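Local coordinates for acyl-CoA dehydrogenase (Geobacillus kaustophilus, PDB 2PG0), which uses FAD as a member of the acyl-CoA dehydrogenase family and probably introduces a double bond at the alpha-beta position of acyl chains, at residues N78-L81 and E82-G85; A255-T258 and A259-M263; R360-P363 and V364-I367. One frame throughout, in Å; residues are numbered along the deposited sequence.

How the contacts relate
All three contacts are local and lie in the interior, though their neighbours differ. Contact 1 holds the last turns of helix 71-84, contact 2 two turns within helix 237-273, and contact 3 the end of helix 354-361 and the 3-10 turn after it. Contacts 1 and 2 face each other: Glu79 and Lys83 pack on Thr258, Glu82 packs on Ala259, and Arg302 bridges both Glu79 and Glu261. Contact 2 meets contact 3 where the methyl of Ala259 touches Ile362. The chemistry shifts accordingly, from carboxylates among cations in contact 1, through an amide-carboxylate pair in contact 2, to a hydroxyl-backbone bond and apolar groups beside FAD in contact 3, where a second subunit closes in.

Contact 1 of 3, residues N78-L81 and E82-G85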
# COMPACT_ATOMS: atom_id res chain seq x y z
N ASN A 78 11.83 -24.80 -15.78
CA ASN A 78 11.75 -24.12 -14.49
C ASN A 78 10.33 -23.78 -14.06
O ASN A 78 10.00 -23.88 -12.87
CB ASN A 78 12.66 -22.90 -14.47
CG ASN A 78 14.11 -23.27 -14.70
OD1 ASN A 78 14.52 -24.41 -14.45
ND2 ASN A 78 14.89 -22.33 -15.19
N GLU A 79 9.48 -23.43 -15.02
CA GLU A 79 8.06 -23.16 -14.74
C GLU A 79 7.38 -24.43 -14.25
O GLU A 79 6.70 -24.43 -13.21
CB GLU A 79 7.34 -22.63 -15.97
CG GLU A 79 7.60 -21.17 -16.26
CD GLU A 79 6.85 -20.66 -17.47
OE1 GLU A 79 6.15 -21.46 -18.16
OE2 GLU A 79 6.97 -19.45 -17.76
N GLU A 80 7.57 -25.52 -14.98
CA GLU A 80 6.94 -26.79 -14.62
C GLU A 80 7.42 -27.34 -13.27
O GLU A 80 6.64 -27.91 -12.51
CB GLU A 80 7.08 -27.83 -15.74
CG GLU A 80 6.27 -27.48 -17.01
CD GLU A 80 4.79 -27.21 -16.74
OE1 GLU A 80 4.15 -28.02 -16.04
OE2 GLU A 80 4.26 -26.20 -17.25
N LEU A 81 8.70 -27.15 -12.96
CA LEU A 81 9.23 -27.57 -11.67
C LEU A 81 8.65 -26.73 -10.52
O LEU A 81 8.35 -27.27 -9.44
CB LEU A 81 10.76 -27.51 -11.66
CG LEU A 81 11.48 -28.62 -12.43
CD1 LEU A 81 12.96 -28.31 -12.50
CD2 LEU A 81 11.26 -30.00 -11.80
N GLU A 82 8.48 -25.43 -10.73
CA GLU A 82 7.86 -24.57 -9.72
C GLU A 82 6.41 -24.95 -9.49
O GLU A 82 5.92 -24.89 -8.36
CB GLU A 82 8.00 -23.08 -10.08
CG GLU A 82 7.53 -22.10 -8.98
CD GLU A 82 8.37 -22.18 -7.69
OE1 GLU A 82 9.58 -22.49 -7.75
OE2 GLU A 82 7.81 -21.92 -6.60
N LYS A 83 5.72 -25.37 -10.55
CA LYS A 83 4.36 -25.86 -10.42
C LYS A 83 4.27 -27.03 -9.44
O LYS A 83 3.27 -27.20 -8.75
CB LYS A 83 3.77 -26.22 -11.78
CG LYS A 83 3.43 -24.98 -12.61
CD LYS A 83 2.91 -25.34 -13.99
CE LYS A 83 2.89 -24.12 -14.89
NZ LYS A 83 2.31 -24.46 -16.23
N VAL A 84 5.34 -27.83 -9.37
CA VAL A 84 5.46 -28.85 -8.33
C VAL A 84 5.77 -28.17 -6.99
O VAL A 84 4.98 -28.25 -6.05
CB VAL A 84 6.53 -29.93 -8.67
CG1 VAL A 84 6.55 -31.02 -7.59
CG2 VAL A 84 6.27 -30.54 -10.06
N GLY A 85 6.92 -27.49 -6.92
CA GLY A 85 7.26 -26.73 -5.70
C GLY A 85 8.63 -26.07 -5.75
O GLY A 85 9.51 -26.48 -6.51
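Glu80 OE2 is gripped by two cations: Lys83 NZ, one helical turn on at 2.8 Å, and Arg18 NH1 from helix 12-28. The ammonium reaches OE2 on its syn side, 28° out of the carboxylate plane. The two side chains slant across each other, because Glu80 is bent about its CB-CG bond (chi2 -53°) while Lys83 runs straight out from its CG and lays CD 3.6 Å from Glu80 OE1. That second oxygen pairs with Arg22, so the carboxylate is shared among three cations. Neighbouring Glu79 turns to Arg18 and Arg302. Behind the side chains the helix bonds Lys83 N to Glu79 O at 3.0 Å, but the ladder frays at its end: Val84 N makes only weak bonds, to Glu80 O and Leu81 O. Gly85 N, 2.9 Å from Leu81 O, gives the last good bond before glycine leaves helical geometry. The final carbonyls turn to arginines: Glu82 O and Lys83 O accept from Arg358, Val84 O from Arg357. With so many cations around it, the Glu80 carboxylate is likely to stay ionised although buried, and the arginines probably also offset the partial negative charge of the helix end.

Contact 2 of 3, residues A255-T258 and A259-M263; sequences AAQT and AAEVM
Gln257 and Glu261, one turn apart, join side chain to side chain: Gln257 NE2 donates to Glu261 OE2 at 3.0 Å, and the N-H points almost straight at the oxygen (176°). The acceptor lies in the amide plane of Gln257, yet the donor comes down from above the carboxylate plane, the two flat groups being turned 73° against each other. Gln257 gets there by folding at chi2 (63°), which brings its amide up beside the helix, whereas the Glu261 chain stays extended beyond CG and leans back over the Gln257 carbonyl, its CG 3.5 Å from Gln257 O. Both ends have a further partner on helix 285-313, since Gln257 NE2 also donates to Ile298 O and Glu261 OE2 forms a salt bridge with Arg302 NE. With an alanine at Glu261, Arg302 would probably lose one of its carboxylate mates and the Gln257 amide would be freer to turn.

Regular backbone bonds run beneath this pair, among them Ala259 N to Ala255 O and Val262 N to Thr258 O, each 2.9 Å long. They belong to the interior of helix 237-273, a long helix of the all-helical C-terminal domain of the acyl-CoA dehydrogenase fold, which packs here against helices 71-84, 285-313, 319-343 and 354-361. The Thr258 hydroxyl turns back to Ile254 O within the same helix.

Among the methyls, Thr258 CG2 and Val262 CG2 approach to 4.3 Å, while Val262 CG2 also lies close to the Thr258 carbonyl oxygen (Val262 CG2 to Thr258 O 3.2 Å). Small alanines face the neighbouring helices: Ala255 and Ala259 face Glu82, while Ala256 meets Thr330 of helix 319-343.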
# COMPACT_ATOMS: atom_id res chain seq x y z
N ALA A 255 10.38 -18.06 -11.71
CA ALA A 255 9.86 -18.94 -10.65
C ALA A 255 8.85 -18.23 -9.75
O ALA A 255 7.84 -18.82 -9.34
CB ALA A 255 11.00 -19.53 -9.81
N ALA A 256 9.12 -16.97 -9.42
CA ALA A 256 8.18 -16.21 -8.61
C ALA A 256 6.86 -15.93 -9.36
O ALA A 256 5.78 -15.98 -8.76
CB ALA A 256 8.82 -14.92 -8.11
N GLN A 257 6.96 -15.65 -10.66
CA GLN A 257 5.78 -15.40 -11.49
C GLN A 257 4.90 -16.65 -11.50
O GLN A 257 3.69 -16.58 -11.29
CB GLN A 257 6.19 -15.01 -12.92
CG GLN A 257 5.02 -14.75 -13.88
CD GLN A 257 4.14 -13.59 -13.46
OE1 GLN A 257 4.63 -12.58 -12.93
NE2 GLN A 257 2.84 -13.74 -13.68
N THR A 258 5.53 -17.80 -11.74
CA THR A 258 4.82 -19.09 -11.71
C THR A 258 4.18 -19.39 -10.35
O THR A 258 3.05 -19.88 -10.28
CB THR A 258 5.76 -20.24 -12.11
OG1 THR A 258 6.35 -19.94 -13.38
CG2 THR A 258 4.98 -21.54 -12.23
N ALA A 259 4.91 -19.11 -9.27
CA ALA A 259 4.40 -19.33 -7.91
C ALA A 259 3.14 -18.51 -7.66
O ALA A 259 2.16 -19.02 -7.12
CB ALA A 259 5.48 -19.00 -6.87
N ALA A 260 3.15 -17.24 -8.09
CA ALA A 260 1.98 -16.36 -7.99
C ALA A 260 0.78 -16.93 -8.76
O ALA A 260 -0.34 -16.97 -8.24
CB ALA A 260 2.33 -14.97 -8.50
N GLU A 261 1.04 -17.37 -9.99
CA GLU A 261 0.01 -17.99 -10.85
C GLU A 261 -0.60 -19.23 -10.20
O GLU A 261 -1.83 -19.41 -10.22
CB GLU A 261 0.58 -18.29 -12.24
CG GLU A 261 0.76 -17.04 -13.11
CD GLU A 261 1.74 -17.21 -14.28
OE1 GLU A 261 2.38 -18.28 -14.41
OE2 GLU A 261 1.89 -16.25 -15.06
N VAL A 262 0.25 -20.07 -9.63
CA VAL A 262 -0.18 -21.27 -8.89
C VAL A 262 -1.04 -20.90 -7.68
O VAL A 262 -2.11 -21.47 -7.47
CB VAL A 262 1.03 -22.15 -8.43
CG1 VAL A 262 0.58 -23.26 -7.46
CG2 VAL A 262 1.73 -22.76 -9.65
N MET A 263 -0.56 -19.95 -6.88
CA MET A 263 -1.27 -19.53 -5.68
C MET A 263 -2.63 -18.89 -5.99
O MET A 263 -3.61 -19.11 -5.26
CB MET A 263 -0.39 -18.61 -4.81
CG MET A 263 0.68 -19.38 -4.04
SD MET A 263 1.69 -18.38 -2.89
CE MET A 263 2.65 -17.43 -4.07

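Contact 3 of 3, residues R360-P363 and V364-I367. With FAD (flavin-adenine dinucleotide), chain C.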
# COMPACT_ATOMS: atom_id res chain seq x y z
N ARG A 360 4.94 -20.28 2.87
CA ARG A 360 6.25 -20.36 3.54
C ARG A 360 7.42 -20.29 2.55
O ARG A 360 8.50 -19.83 2.90
CB ARG A 360 6.37 -21.64 4.38
CG ARG A 360 5.54 -21.63 5.67
CD ARG A 360 5.85 -22.83 6.56
NE ARG A 360 5.33 -24.07 5.98
CZ ARG A 360 6.06 -24.92 5.25
NH1 ARG A 360 7.34 -24.67 5.01
NH2 ARG A 360 5.48 -26.01 4.76
N ASP A 361 7.18 -20.76 1.32
CA ASP A 361 8.24 -20.86 0.30
C ASP A 361 8.57 -19.53 -0.37
O ASP A 361 9.72 -19.26 -0.72
CB ASP A 361 7.86 -21.91 -0.76
CG ASP A 361 8.03 -23.35 -0.26
OD1 ASP A 361 8.46 -23.54 0.90
OD2 ASP A 361 7.74 -24.30 -1.04
N ILE A 362 7.56 -18.68 -0.53
CA ILE A 362 7.72 -17.48 -1.35
C ILE A 362 8.65 -16.36 -0.83
O ILE A 362 9.35 -15.76 -1.64
CB ILE A 362 6.35 -16.90 -1.84
CG1 ILE A 362 6.54 -15.91 -3.00
CG2 ILE A 362 5.53 -16.31 -0.67
CD1 ILE A 362 7.12 -16.57 -4.27
N PRO A 363 8.64 -16.07 0.49
CA PRO A 363 9.25 -14.77 0.87
C PRO A 363 10.76 -14.68 0.67
O PRO A 363 11.31 -13.57 0.51
CB PRO A 363 8.85 -14.61 2.34
CG PRO A 363 8.61 -15.98 2.84
CD PRO A 363 8.14 -16.80 1.67
N VAL A 364 11.42 -15.83 0.60
CA VAL A 364 12.87 -15.88 0.38
C VAL A 364 13.26 -15.42 -1.03
O VAL A 364 14.41 -15.01 -1.26
CB VAL A 364 13.46 -17.27 0.75
CG1 VAL A 364 12.99 -18.36 -0.22
CG2 VAL A 364 14.98 -17.21 0.78
N SER A 365 12.31 -15.45 -1.97
CA SER A 365 12.59 -15.00 -3.33
C SER A 365 12.98 -13.51 -3.38
O SER A 365 13.64 -13.09 -4.30
CB SER A 365 11.43 -15.32 -4.28
OG SER A 365 10.30 -14.52 -4.02
N ALA A 366 12.57 -12.75 -2.36
CA ALA A 366 12.90 -11.32 -2.24
C ALA A 366 14.31 -11.10 -1.70
O ALA A 366 14.83 -9.98 -1.69
CB ALA A 366 11.86 -10.64 -1.34
N ILE A 367 14.94 -12.19 -1.27
CA ILE A 367 16.24 -12.14 -0.60
C ILE A 367 17.35 -12.70 -1.48
O ILE A 367 18.37 -12.02 -1.69
CB ILE A 367 16.19 -12.86 0.78
CG1 ILE A 367 15.25 -12.11 1.73
CG2 ILE A 367 17.59 -12.96 1.41
CD1 ILE A 367 14.84 -12.90 2.98
PA FAD C . 22.76 -8.83 4.11
O1A FAD C . 23.49 -8.87 5.42
O2A FAD C . 23.65 -8.54 2.93
O5B FAD C . 21.57 -7.74 4.20
C5B FAD C . 20.62 -7.78 5.26
C4B FAD C . 19.53 -6.76 4.96
O4B FAD C . 20.12 -5.47 4.86
C3B FAD C . 18.85 -7.05 3.62
O3B FAD C . 17.47 -6.75 3.68
C2B FAD C . 19.51 -6.08 2.68
O2B FAD C . 18.71 -5.77 1.55
C1B FAD C . 19.75 -4.89 3.61
N9A FAD C . 20.80 -4.01 3.06
C8A FAD C . 22.13 -4.29 2.91
N7A FAD C . 22.73 -3.21 2.34
C5A FAD C . 21.79 -2.26 2.13
C6A FAD C . 21.85 -0.99 1.58
N6A FAD C . 22.99 -0.55 1.03
N1A FAD C . 20.70 -0.23 1.48
C2A FAD C . 19.49 -0.73 1.93
N3A FAD C . 19.43 -1.99 2.49
C4A FAD C . 20.57 -2.75 2.58
N1 FAD C . 24.18 -17.53 -1.82
C2 FAD C . 25.05 -18.12 -2.72
O2 FAD C . 26.13 -17.58 -2.96
N3 FAD C . 24.72 -19.32 -3.33
C4 FAD C . 23.51 -19.93 -3.05
O4 FAD C . 23.23 -21.00 -3.59
C4X FAD C . 22.62 -19.33 -2.15
N5 FAD C . 21.41 -19.93 -1.86
C5X FAD C . 20.54 -19.36 -0.95
C6 FAD C . 19.34 -20.00 -0.67
C7 FAD C . 18.45 -19.44 0.24
C7M FAD C . 17.16 -20.16 0.51
C8 FAD C . 18.77 -18.22 0.87
C8M FAD C . 17.86 -17.55 1.86
C9 FAD C . 19.97 -17.58 0.58
C9A FAD C . 20.87 -18.15 -0.33
N10 FAD C . 22.08 -17.52 -0.64
C10 FAD C . 22.96 -18.12 -1.53
C1' FAD C . 22.44 -16.17 -0.06
C2' FAD C . 21.59 -14.97 -0.53
O2' FAD C . 21.91 -14.53 -1.83
C3' FAD C . 21.84 -13.84 0.47
O3' FAD C . 21.09 -14.16 1.63
C4' FAD C . 21.45 -12.44 -0.03
O4' FAD C . 22.30 -12.00 -1.07
C5' FAD C . 21.47 -11.40 1.09
O5' FAD C . 22.70 -11.44 1.80
P FAD C . 22.67 -11.56 3.40
O1P FAD C . 21.80 -12.72 3.82
O2P FAD C . 24.07 -11.69 3.92
O3P FAD C . 21.95 -10.21 3.92
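Val364 rests its CG1 methyl 3.4 Å from Asp361 O and turns its other methyl, CG2, to the flavin. CG2 lies anti to the backbone N (the chi1 of 68° is that of CG1), which sends it to the dimethylbenzene end of the isoalloxazine, 3.7 Å from FAD C7M; its approach to FAD C8M is modelled so short that its exact value is doubtful. Ile367 takes the ribityl chain instead, with its backbone O 3.5 Å from FAD C4' and its CG2 methyl beside the O3' hydroxyl.

A 3-10 turn carries Val364 and leads into Ile367, and probably helps to position both. Ile362 O accepts twice from Ser365: OG lies 2.8 Å away, nearly in line with the carbonyl bond, while the backbone N, at 3.0 Å, comes from above the carbonyl plane. The serine hydroxyl folds back because it stands between its own N and carbonyl carbon (chi1 70°), where it also meets Ile362 CD1 at 3.8 Å. Ala366 N continues the turn to Pro363 O at 3.2 Å.

Further out, Ile362 packs on Ala333 and Ala337 of helix 319-343, and Asp361 OD1 accepts from Leu210 N. The second subunit presses Met341 on Pro363 and Tyr349 on Val364, and its Gln342 binds Ala366 O. The same subunit gives FAD bonds from Gln342 and Arg274; Val364 and Ile367 thus line a flavin site built between subunits, as is typical of tetrameric acyl-CoA dehydrogenases.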